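Local coordinates for protein amidohydrolase (Mycoplasma synoviae, PDB 3OVG) that hydrolyses phosphorylated furanose lactones such as D-xylono-1,4-lactone 5-phosphate, using two zinc ions bound in each subunit, at residues G13-V17 against E18-I22; L46-D49 against A50-E54; A115-T119 against E120-K124; R301-P304 against L305-Q308. All blocks are in the same frame, centred on the assembly; numbering follows the deposited sequence.

Contact 1: G13-V17 against E18-I22; sequences GDIPV and EKLGI
Lys19 N donates to Pro16 O at 2.9 Å, and Leu20 N donates to Val17 O at 3.0 Å. Both bonds span three residues, so the chain makes a short 3-10 turn here. The turn leads from strand 13-16 of the N-terminal hairpin to strand 22-25 of the TIM-type barrel. Both bonds are fairly straight, about 160° at the hydrogen. A water donates to Val17 O and accepts from Gly21 N, and so bridges the turn to the next residue. Packing follows the same path. Ile15 is extended at chi2 (180°), and its CD1 touches Lys19 CB and comes 4.3 Å from Leu20 CD2. Val17 CB meets Leu20 CD1 at 4.1 Å. Beyond the turn, Val17 touches Lys325 of helix 313-327 and Leu20 touches Ile96 of strand 94-97. The exposed side is polar. Glu18 bends at chi2 (77°), which folds its carboxylate back over the preceding residues. Lys19 runs beside the proline ring and points the same way, with its CE 3.7 Å from Pro16 CD. At the folded carboxylate, Glu18 OE1 comes to 3.2 Å from Pro16 CB.

Contact 2: L46-D49 against A50-E54; sequences LNVD and ASIKE
Asn47 and Ala50 meet because the asparagine side chain turns forward along the chain. Its CG lies opposite the backbone N (chi1 -169°), next to the carbonyl carbon, and this carries OD1 to the first turn of helix 48-60. Ser51 has the other setting: chi1 of -63° puts OG beside its own backbone N, so that OG and N of Ser51 both reach Asn47 O. Asn47 is the N-cap. Its OD1 accepts from Ala50 N at 2.8 Å in a nearly straight bond (170° at the hydrogen). The donor sits well above the plane of the amide and not on a lone pair. Asn47 CG also touches the methyl of Ala50 at 3.6 Å. The backbone Asn47 O is gripped twice, by Ser51 OG at 2.8 Å and by Ser51 N at 3.1 Å. These two donors come from opposite faces of the carbonyl plane. Regular helical bonds follow, from Ile52 N to Val48 O and from Lys53 N to Asp49 O. Val48 and Ile52 lie alongside each other, with Val48 CG1 3.6 Å from Ile52 CD1, and helix 78-88 packs against them. Tyr284 OH is hydrogen-bonded to Asn47 N. The cap lies near the active site: the side chain of Asn47 is about 7 Å from that of the substrate-binding Ile278. The chemistry is that of a helix N-cap: a side-chain oxygen takes up a first-turn N-H, and the serine hydroxyl is spent on the cap residue's own carbonyl.

Contact 3: A115-T119 against E120-K124; sequences AVVPT and EEIVK
Val117 packs on Ile122 across the start of helix 119-131, where the chain leaves helix 113-116 and turns into the next helix. It is a short link between two helices of this TIM-barrel protein, with Pro118 at the N-cap position of helix 119-131. Val117 CG1 lies 3.6 Å from Ile122 CG1. It also meets Glu121 CB at 3.7 Å, so one methyl sits against two consecutive residues of the new helix. The torsion of Val117 explains this: chi1 of 175° places CG1 opposite the backbone N, next to the carbonyl carbon. The side chains of Val117 and Glu121 cross at about a right angle. The carboxylate of Glu121 leads away from the contact.

Backbone bonds hold this packing in place. Ile122 N donates to Pro118 O at 3.2 Å. Glu121 N also approaches Pro118 O, but that bond is weak, bent to 126° at the hydrogen. The next turn is regular, with Val123 N donating to Thr119 O at 2.8 Å.

Further out, helix 165-181 backs the junction. Val173 touches both Thr119 and Ile122, and Lys169 NZ is hydrogen-bonded to Val117 O. Tyr137 of the second subunit packs on Val116, Val117 and Pro118, so the turn forms part of a subunit interface. The junction lies away from the zinc site. Within the turn, the methyl Ile122 CD1 makes a close van der Waals contact with Val117 O, at 3.2 Å.

Contact 4: R301-P304 against L305-Q308; sequences RFLP and LLKQ
Leu306 touches both Phe302 and Leu303 at the apolar centre of this helix turn. Its CD1 methyl is 3.8 Å from Phe302 CE2, at an oblique approach to the ring. Its other methyl, CD2, meets Leu303 CD2 at 3.7 Å. Leu305 CD2 meets the same ring obliquely, 4.2 Å from Phe302 CE1. Phe302 has its CG opposite the backbone N (chi1 -169°), which brings the ring back within contact of these two leucines, although its CB starts away from them.

Around this centre runs the helical backbone ladder. Leu306 N donates to Phe302 O at 2.9 Å, and Lys307 N donates to Leu303 O. Pro304 has no N-H to give to the turn before, and the helix is kinked there. Its carbonyl still accepts from Gln308 N at 2.9 Å. At the polar edge, Lys307 carries its CG past Leu303 O at 3.5 Å. Arg301 NH1 makes a salt bridge to Glu197 of the third subunit.

The segment belongs to helix 296-309, between two other helices of the barrel's outer layer. Phe302, Leu305 and Leu306 face helix 250-262, where Leu306 and Leu305 touch Ala254. Leu303 packs on Ile316 and Leu320 of helix 313-327.

Overall arrangement
All four contacts are local, and they follow one another in series without nesting or crossing. Contact 1 closes the turn between the N-terminal hairpin and the first barrel strand, 22-25. Contact 2 starts helix 48-60, on the way to strand 63-68. Contact 3 joins helix 113-116 to helix 119-131. Contact 4 lies within helix 296-309, beyond the last barrel strand of the chain, 269-271. Contacts 1 and 4 come nearest, about 6 Å between nearest atoms, and both reach Leu320 of helix 313-327. Contacts 3 and 4 lie on opposite sides of the chain's centre, with centres 44 Å apart, and face different neighbouring subunits.

Contact 1: G13-V17 against E18-I22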
loop_
_atom_site.group_PDB
_atom_site.type_symbol
_atom_site.label_atom_id
_atom_site.label_comp_id
_atom_site.label_asym_id
_atom_site.label_seq_id
_atom_site.Cartn_x
_atom_site.Cartn_y
_atom_site.Cartn_z
ATOM N N GLY A 13 -17.313 -38.590 17.470
ATOM C CA GLY A 13 -18.598 -39.175 17.845
ATOM C C GLY A 13 -19.402 -38.411 18.897
ATOM O O GLY A 13 -18.890 -37.497 19.569
ATOM N N ASP A 14 -20.677 -38.769 19.024
ATOM C CA ASP A 14 -21.551 -38.092 19.949
ATOM C C ASP A 14 -21.139 -38.519 21.328
ATOM O O ASP A 14 -20.827 -39.687 21.544
ATOM C CB ASP A 14 -22.999 -38.484 19.670
ATOM C CG ASP A 14 -23.502 -37.921 18.342
ATOM O OD1 ASP A 14 -22.736 -37.179 17.676
ATOM O OD2 ASP A 14 -24.650 -38.214 17.951
ATOM N N ILE A 15 -21.088 -37.576 22.265
ATOM C CA ILE A 15 -20.825 -37.913 23.653
ATOM C C ILE A 15 -21.904 -37.340 24.556
ATOM O O ILE A 15 -22.527 -36.345 24.221
ATOM C CB ILE A 15 -19.485 -37.324 24.155
ATOM C CG1 ILE A 15 -19.543 -35.799 24.146
ATOM C CG2 ILE A 15 -18.333 -37.825 23.305
ATOM C CD1 ILE A 15 -18.263 -35.161 24.633
ATOM N N PRO A 16 -22.107 -37.948 25.732
ATOM C CA PRO A 16 -23.046 -37.317 26.675
ATOM C C PRO A 16 -22.528 -35.933 27.040
ATOM O O PRO A 16 -21.321 -35.749 27.195
ATOM C CB PRO A 16 -22.999 -38.223 27.916
ATOM C CG PRO A 16 -22.366 -39.515 27.463
ATOM C CD PRO A 16 -21.486 -39.179 26.253
ATOM N N VAL A 17 -23.418 -34.968 27.214
ATOM C CA VAL A 17 -22.941 -33.623 27.512
ATOM C C VAL A 17 -22.119 -33.541 28.814
ATOM O O VAL A 17 -21.311 -32.641 28.979
ATOM C CB VAL A 17 -24.087 -32.590 27.515
ATOM C CG1 VAL A 17 -24.643 -32.413 26.104
ATOM C CG2 VAL A 17 -25.174 -32.992 28.533
ATOM N N GLU A 18 -22.313 -34.480 29.733
ATOM C CA GLU A 18 -21.595 -34.451 31.011
ATOM C C GLU A 18 -20.125 -34.692 30.769
ATOM O O GLU A 18 -19.326 -34.471 31.646
ATOM C CB GLU A 18 -22.145 -35.513 31.966
ATOM C CG GLU A 18 -23.634 -35.305 32.333
ATOM C CD GLU A 18 -24.644 -35.725 31.232
ATOM O OE1 GLU A 18 -24.286 -36.399 30.222
ATOM O OE2 GLU A 18 -25.826 -35.359 31.394
ATOM N N LYS A 19 -19.773 -35.114 29.553
ATOM C CA LYS A 19 -18.394 -35.463 29.228
ATOM C C LYS A 19 -17.667 -34.271 28.556
ATOM O O LYS A 19 -16.471 -34.323 28.304
ATOM C CB LYS A 19 -18.396 -36.673 28.295
ATOM C CG LYS A 19 -17.352 -37.712 28.579
ATOM C CD LYS A 19 -17.916 -38.921 29.339
ATOM C CE LYS A 19 -18.474 -39.959 28.346
ATOM N NZ LYS A 19 -18.378 -41.391 28.812
ATOM N N LEU A 20 -18.406 -33.212 28.262
ATOM C CA LEU A 20 -17.814 -31.990 27.714
ATOM C C LEU A 20 -16.788 -31.370 28.672
ATOM O O LEU A 20 -15.748 -30.911 28.222
ATOM C CB LEU A 20 -18.903 -30.961 27.335
ATOM C CG LEU A 20 -19.692 -31.195 26.021
ATOM C CD1 LEU A 20 -21.001 -30.383 25.892
ATOM C CD2 LEU A 20 -18.828 -30.948 24.781
ATOM N N GLY A 21 -17.093 -31.349 29.978
ATOM C CA GLY A 21 -16.219 -30.733 30.969
ATOM C C GLY A 21 -15.984 -29.254 30.687
ATOM O O GLY A 21 -16.846 -28.582 30.091
ATOM N N ILE A 22 -14.820 -28.749 31.101
ATOM C CA ILE A 22 -14.460 -27.375 30.817
ATOM C C ILE A 22 -14.241 -27.198 29.301
ATOM O O ILE A 22 -13.464 -27.925 28.665
ATOM C CB ILE A 22 -13.223 -26.938 31.591
ATOM C CG1 ILE A 22 -13.518 -26.972 33.112
ATOM C CG2 ILE A 22 -12.780 -25.576 31.100
ATOM C CD1 ILE A 22 -12.377 -26.394 34.020
HETATM O O HOH W 1 -20.076 -31.214 31.052
#

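Contact 2: L46-D49 against A50-E54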
loop_
_atom_site.group_PDB
_atom_site.type_symbol
_atom_site.label_atom_id
_atom_site.label_comp_id
_atom_site.label_asym_id
_atom_site.label_seq_id
_atom_site.Cartn_x
_atom_site.Cartn_y
_atom_site.Cartn_z
ATOM N N LEU A 46 -0.328 -24.346 10.531
ATOM C CA LEU A 46 -0.330 -25.660 9.910
ATOM C C LEU A 46 0.332 -26.749 10.733
ATOM O O LEU A 46 0.638 -27.835 10.212
ATOM C CB LEU A 46 0.384 -25.598 8.567
ATOM C CG LEU A 46 -0.357 -24.902 7.433
ATOM C CD1 LEU A 46 0.642 -24.633 6.334
ATOM C CD2 LEU A 46 -1.511 -25.776 6.931
ATOM N N ASN A 47 0.550 -26.495 12.011
ATOM C CA ASN A 47 1.435 -27.372 12.765
ATOM C C ASN A 47 0.646 -28.263 13.733
ATOM O O ASN A 47 0.147 -27.836 14.783
ATOM C CB ASN A 47 2.559 -26.521 13.413
ATOM C CG ASN A 47 3.677 -27.344 14.008
ATOM O OD1 ASN A 47 3.449 -28.428 14.510
ATOM N ND2 ASN A 47 4.901 -26.803 13.991
ATOM N N VAL A 48 0.497 -29.518 13.333
ATOM C CA VAL A 48 -0.180 -30.497 14.146
ATOM C C VAL A 48 0.543 -30.734 15.485
ATOM O O VAL A 48 -0.087 -30.766 16.549
ATOM C CB VAL A 48 -0.316 -31.838 13.390
ATOM C CG1 VAL A 48 -0.618 -32.968 14.356
ATOM C CG2 VAL A 48 -1.383 -31.734 12.318
ATOM N N ASP A 49 1.851 -30.929 15.438
ATOM C CA ASP A 49 2.597 -31.195 16.672
ATOM C C ASP A 49 2.434 -30.052 17.648
ATOM O O ASP A 49 2.206 -30.270 18.802
ATOM C CB ASP A 49 4.085 -31.473 16.390
ATOM C CG ASP A 49 4.291 -32.774 15.631
ATOM O OD1 ASP A 49 3.360 -33.621 15.666
ATOM O OD2 ASP A 49 5.366 -32.967 15.001
ATOM N N ALA A 50 2.553 -28.826 17.180
ATOM C CA ALA A 50 2.388 -27.677 18.073
ATOM C C ALA A 50 0.989 -27.567 18.645
ATOM O O ALA A 50 0.823 -27.120 19.780
ATOM C CB ALA A 50 2.765 -26.386 17.369
ATOM N N SER A 51 -0.019 -27.925 17.850
ATOM C CA SER A 51 -1.413 -27.786 18.286
ATOM C C SER A 51 -1.710 -28.774 19.405
ATOM O O SER A 51 -2.396 -28.454 20.420
ATOM C CB SER A 51 -2.379 -28.015 17.119
ATOM O OG SER A 51 -2.203 -27.029 16.118
ATOM N N ILE A 52 -1.202 -29.991 19.206
ATOM C CA ILE A 52 -1.358 -31.059 20.189
ATOM C C ILE A 52 -0.685 -30.699 21.514
ATOM O O ILE A 52 -1.259 -30.900 22.579
ATOM C CB ILE A 52 -0.788 -32.358 19.634
ATOM C CG1 ILE A 52 -1.629 -32.833 18.432
ATOM C CG2 ILE A 52 -0.684 -33.398 20.712
ATOM C CD1 ILE A 52 -1.080 -34.063 17.718
ATOM N N LYS A 53 0.533 -30.166 21.463
ATOM C CA LYS A 53 1.181 -29.730 22.710
ATOM C C LYS A 53 0.369 -28.624 23.368
ATOM O O LYS A 53 0.253 -28.578 24.574
ATOM C CB LYS A 53 2.608 -29.228 22.456
ATOM C CG LYS A 53 3.568 -30.273 21.859
ATOM C CD LYS A 53 4.856 -29.584 21.361
ATOM C CE LYS A 53 5.860 -30.628 20.854
ATOM N NZ LYS A 53 7.048 -30.031 20.159
ATOM N N GLU A 54 -0.194 -27.711 22.577
ATOM C CA GLU A 54 -1.031 -26.662 23.176
ATOM C C GLU A 54 -2.261 -27.285 23.848
ATOM O O GLU A 54 -2.606 -26.958 24.990
ATOM C CB GLU A 54 -1.430 -25.578 22.141
ATOM C CG GLU A 54 -1.932 -24.241 22.720
ATOM C CD GLU A 54 -0.814 -23.389 23.385
ATOM O OE1 GLU A 54 0.383 -23.794 23.390
ATOM O OE2 GLU A 54 -1.147 -22.319 23.925
#

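Contact 3: A115-T119 against E120-K124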
loop_
_atom_site.group_PDB
_atom_site.type_symbol
_atom_site.label_atom_id
_atom_site.label_comp_id
_atom_site.label_asym_id
_atom_site.label_seq_id
_atom_site.Cartn_x
_atom_site.Cartn_y
_atom_site.Cartn_z
ATOM N N ALA A 115 -23.300 -16.782 -2.561
ATOM C CA ALA A 115 -24.027 -15.745 -3.273
ATOM C C ALA A 115 -25.035 -16.357 -4.230
ATOM O O ALA A 115 -26.159 -15.878 -4.345
ATOM C CB ALA A 115 -23.036 -14.863 -4.062
ATOM N N VAL A 116 -24.613 -17.415 -4.924
ATOM C CA VAL A 116 -25.318 -17.903 -6.098
ATOM C C VAL A 116 -26.266 -19.081 -5.865
ATOM O O VAL A 116 -27.294 -19.211 -6.534
ATOM C CB VAL A 116 -24.288 -18.286 -7.173
ATOM C CG1 VAL A 116 -24.891 -19.221 -8.165
ATOM C CG2 VAL A 116 -23.756 -17.014 -7.826
ATOM N N VAL A 117 -25.918 -19.951 -4.926
ATOM C CA VAL A 117 -26.705 -21.173 -4.701
ATOM C C VAL A 117 -27.948 -20.936 -3.833
ATOM O O VAL A 117 -27.864 -20.262 -2.798
ATOM C CB VAL A 117 -25.798 -22.278 -4.107
ATOM C CG1 VAL A 117 -26.605 -23.543 -3.724
ATOM C CG2 VAL A 117 -24.650 -22.581 -5.103
ATOM N N PRO A 118 -29.101 -21.475 -4.251
ATOM C CA PRO A 118 -30.346 -21.284 -3.497
ATOM C C PRO A 118 -30.202 -21.772 -2.065
ATOM O O PRO A 118 -29.651 -22.840 -1.804
ATOM C CB PRO A 118 -31.369 -22.161 -4.253
ATOM C CG PRO A 118 -30.810 -22.305 -5.625
ATOM C CD PRO A 118 -29.302 -22.305 -5.448
ATOM N N THR A 119 -30.693 -20.971 -1.135
ATOM C CA THR A 119 -30.584 -21.272 0.284
ATOM C C THR A 119 -30.889 -22.726 0.593
ATOM O O THR A 119 -30.116 -23.400 1.278
ATOM C CB THR A 119 -31.514 -20.352 1.060
ATOM O OG1 THR A 119 -31.176 -19.008 0.721
ATOM C CG2 THR A 119 -31.375 -20.565 2.586
ATOM N N GLU A 120 -32.021 -23.204 0.078
ATOM C CA GLU A 120 -32.467 -24.580 0.249
ATOM C C GLU A 120 -31.353 -25.610 -0.022
ATOM O O GLU A 120 -31.185 -26.555 0.744
ATOM C CB GLU A 120 -33.659 -24.793 -0.698
ATOM C CG GLU A 120 -34.397 -26.065 -0.551
ATOM C CD GLU A 120 -35.403 -26.307 -1.716
ATOM O OE1 GLU A 120 -35.907 -25.324 -2.337
ATOM O OE2 GLU A 120 -35.679 -27.496 -2.008
ATOM N N GLU A 121 -30.601 -25.443 -1.112
ATOM C CA GLU A 121 -29.515 -26.381 -1.431
ATOM C C GLU A 121 -28.321 -26.207 -0.476
ATOM O O GLU A 121 -27.632 -27.158 -0.123
ATOM C CB GLU A 121 -29.023 -26.191 -2.873
ATOM C CG GLU A 121 -30.096 -26.457 -3.955
ATOM C CD GLU A 121 -30.532 -27.899 -3.962
ATOM O OE1 GLU A 121 -29.660 -28.790 -3.807
ATOM O OE2 GLU A 121 -31.747 -28.149 -4.124
ATOM N N ILE A 122 -28.058 -24.977 -0.093
ATOM C CA ILE A 122 -26.977 -24.728 0.858
ATOM C C ILE A 122 -27.305 -25.407 2.191
ATOM O O ILE A 122 -26.437 -26.053 2.783
ATOM C CB ILE A 122 -26.714 -23.222 1.037
ATOM C CG1 ILE A 122 -26.133 -22.688 -0.267
ATOM C CG2 ILE A 122 -25.768 -22.964 2.256
ATOM C CD1 ILE A 122 -25.997 -21.193 -0.338
ATOM N N VAL A 123 -28.561 -25.298 2.623
ATOM C CA VAL A 123 -29.021 -25.992 3.826
ATOM C C VAL A 123 -28.757 -27.504 3.761
ATOM O O VAL A 123 -28.238 -28.065 4.724
ATOM C CB VAL A 123 -30.499 -25.697 4.145
ATOM C CG1 VAL A 123 -30.990 -26.624 5.237
ATOM C CG2 VAL A 123 -30.663 -24.222 4.590
ATOM N N LYS A 124 -29.098 -28.162 2.640
ATOM C CA LYS A 124 -28.801 -29.592 2.482
ATOM C C LYS A 124 -27.333 -29.902 2.691
ATOM O O LYS A 124 -26.984 -30.872 3.357
ATOM C CB LYS A 124 -29.196 -30.113 1.096
ATOM C CG LYS A 124 -30.677 -29.996 0.795
ATOM C CD LYS A 124 -30.941 -30.296 -0.685
ATOM C CE LYS A 124 -32.378 -30.036 -0.979
ATOM N NZ LYS A 124 -33.124 -30.205 0.306
#

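Contact 4: R301-P304 against L305-Q308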
loop_
_atom_site.group_PDB
_atom_site.type_symbol
_atom_site.label_atom_id
_atom_site.label_comp_id
_atom_site.label_asym_id
_atom_site.label_seq_id
_atom_site.Cartn_x
_atom_site.Cartn_y
_atom_site.Cartn_z
ATOM N N ARG A 301 -3.974 -16.838 34.347
ATOM C CA ARG A 301 -4.027 -15.363 34.437
ATOM C C ARG A 301 -5.461 -14.845 34.377
ATOM O O ARG A 301 -5.891 -14.065 35.222
ATOM C CB ARG A 301 -3.209 -14.716 33.290
ATOM C CG ARG A 301 -1.683 -14.949 33.387
ATOM C CD ARG A 301 -1.044 -13.932 34.332
ATOM N NE ARG A 301 -0.930 -12.616 33.693
ATOM C CZ ARG A 301 0.102 -12.277 32.920
ATOM N NH1 ARG A 301 1.108 -13.136 32.725
ATOM N NH2 ARG A 301 0.152 -11.085 32.358
ATOM N N PHE A 302 -6.230 -15.282 33.389
ATOM C CA PHE A 302 -7.519 -14.631 33.239
ATOM C C PHE A 302 -8.558 -15.049 34.292
ATOM O O PHE A 302 -9.240 -14.205 34.815
ATOM C CB PHE A 302 -8.088 -14.712 31.827
ATOM C CG PHE A 302 -9.276 -13.816 31.631
ATOM C CD1 PHE A 302 -9.099 -12.450 31.514
ATOM C CD2 PHE A 302 -10.565 -14.340 31.586
ATOM C CE1 PHE A 302 -10.190 -11.616 31.338
ATOM C CE2 PHE A 302 -11.660 -13.517 31.428
ATOM C CZ PHE A 302 -11.476 -12.150 31.297
ATOM N N LEU A 303 -8.668 -16.328 34.621
ATOM C CA LEU A 303 -9.648 -16.719 35.635
ATOM C C LEU A 303 -9.242 -16.194 37.028
ATOM O O LEU A 303 -10.097 -15.738 37.780
ATOM C CB LEU A 303 -9.907 -18.225 35.628
ATOM C CG LEU A 303 -10.541 -18.805 34.354
ATOM C CD1 LEU A 303 -10.410 -20.320 34.320
ATOM C CD2 LEU A 303 -12.000 -18.385 34.183
ATOM N N PRO A 304 -7.934 -16.238 37.370
ATOM C CA PRO A 304 -7.595 -15.545 38.627
ATOM C C PRO A 304 -8.025 -14.084 38.595
ATOM O O PRO A 304 -8.442 -13.569 39.634
ATOM C CB PRO A 304 -6.070 -15.674 38.719
ATOM C CG PRO A 304 -5.772 -16.944 37.947
ATOM C CD PRO A 304 -6.792 -16.991 36.825
ATOM N N LEU A 305 -7.959 -13.428 37.434
ATOM C CA LEU A 305 -8.421 -12.041 37.365
ATOM C C LEU A 305 -9.934 -11.923 37.586
ATOM O O LEU A 305 -10.409 -11.006 38.268
ATOM C CB LEU A 305 -8.012 -11.371 36.049
ATOM C CG LEU A 305 -8.531 -9.944 35.797
ATOM C CD1 LEU A 305 -7.961 -8.946 36.819
ATOM C CD2 LEU A 305 -8.181 -9.463 34.331
ATOM N N LEU A 306 -10.688 -12.831 36.975
ATOM C CA LEU A 306 -12.128 -12.921 37.229
ATOM C C LEU A 306 -12.438 -13.012 38.736
ATOM O O LEU A 306 -13.293 -12.284 39.260
ATOM C CB LEU A 306 -12.717 -14.127 36.504
ATOM C CG LEU A 306 -13.693 -13.877 35.341
ATOM C CD1 LEU A 306 -13.537 -12.547 34.635
ATOM C CD2 LEU A 306 -13.660 -15.035 34.359
ATOM N N LYS A 307 -11.761 -13.914 39.427
ATOM C CA LYS A 307 -12.034 -14.060 40.865
ATOM C C LYS A 307 -11.646 -12.783 41.558
ATOM O O LYS A 307 -12.332 -12.350 42.486
ATOM C CB LYS A 307 -11.252 -15.219 41.503
ATOM C CG LYS A 307 -11.548 -16.593 40.895
ATOM C CD LYS A 307 -11.000 -17.738 41.810
ATOM C CE LYS A 307 -11.382 -19.117 41.250
ATOM N NZ LYS A 307 -11.200 -19.101 39.754
ATOM N N GLN A 308 -10.541 -12.181 41.119
ATOM C CA GLN A 308 -10.053 -10.935 41.729
ATOM C C GLN A 308 -11.059 -9.791 41.701
ATOM O O GLN A 308 -11.186 -9.037 42.678
ATOM C CB GLN A 308 -8.741 -10.460 41.060
ATOM C CG GLN A 308 -8.091 -9.271 41.777
ATOM C CD GLN A 308 -6.738 -8.801 41.169
ATOM O OE1 GLN A 308 -6.218 -9.378 40.215
ATOM N NE2 GLN A 308 -6.173 -7.756 41.752
#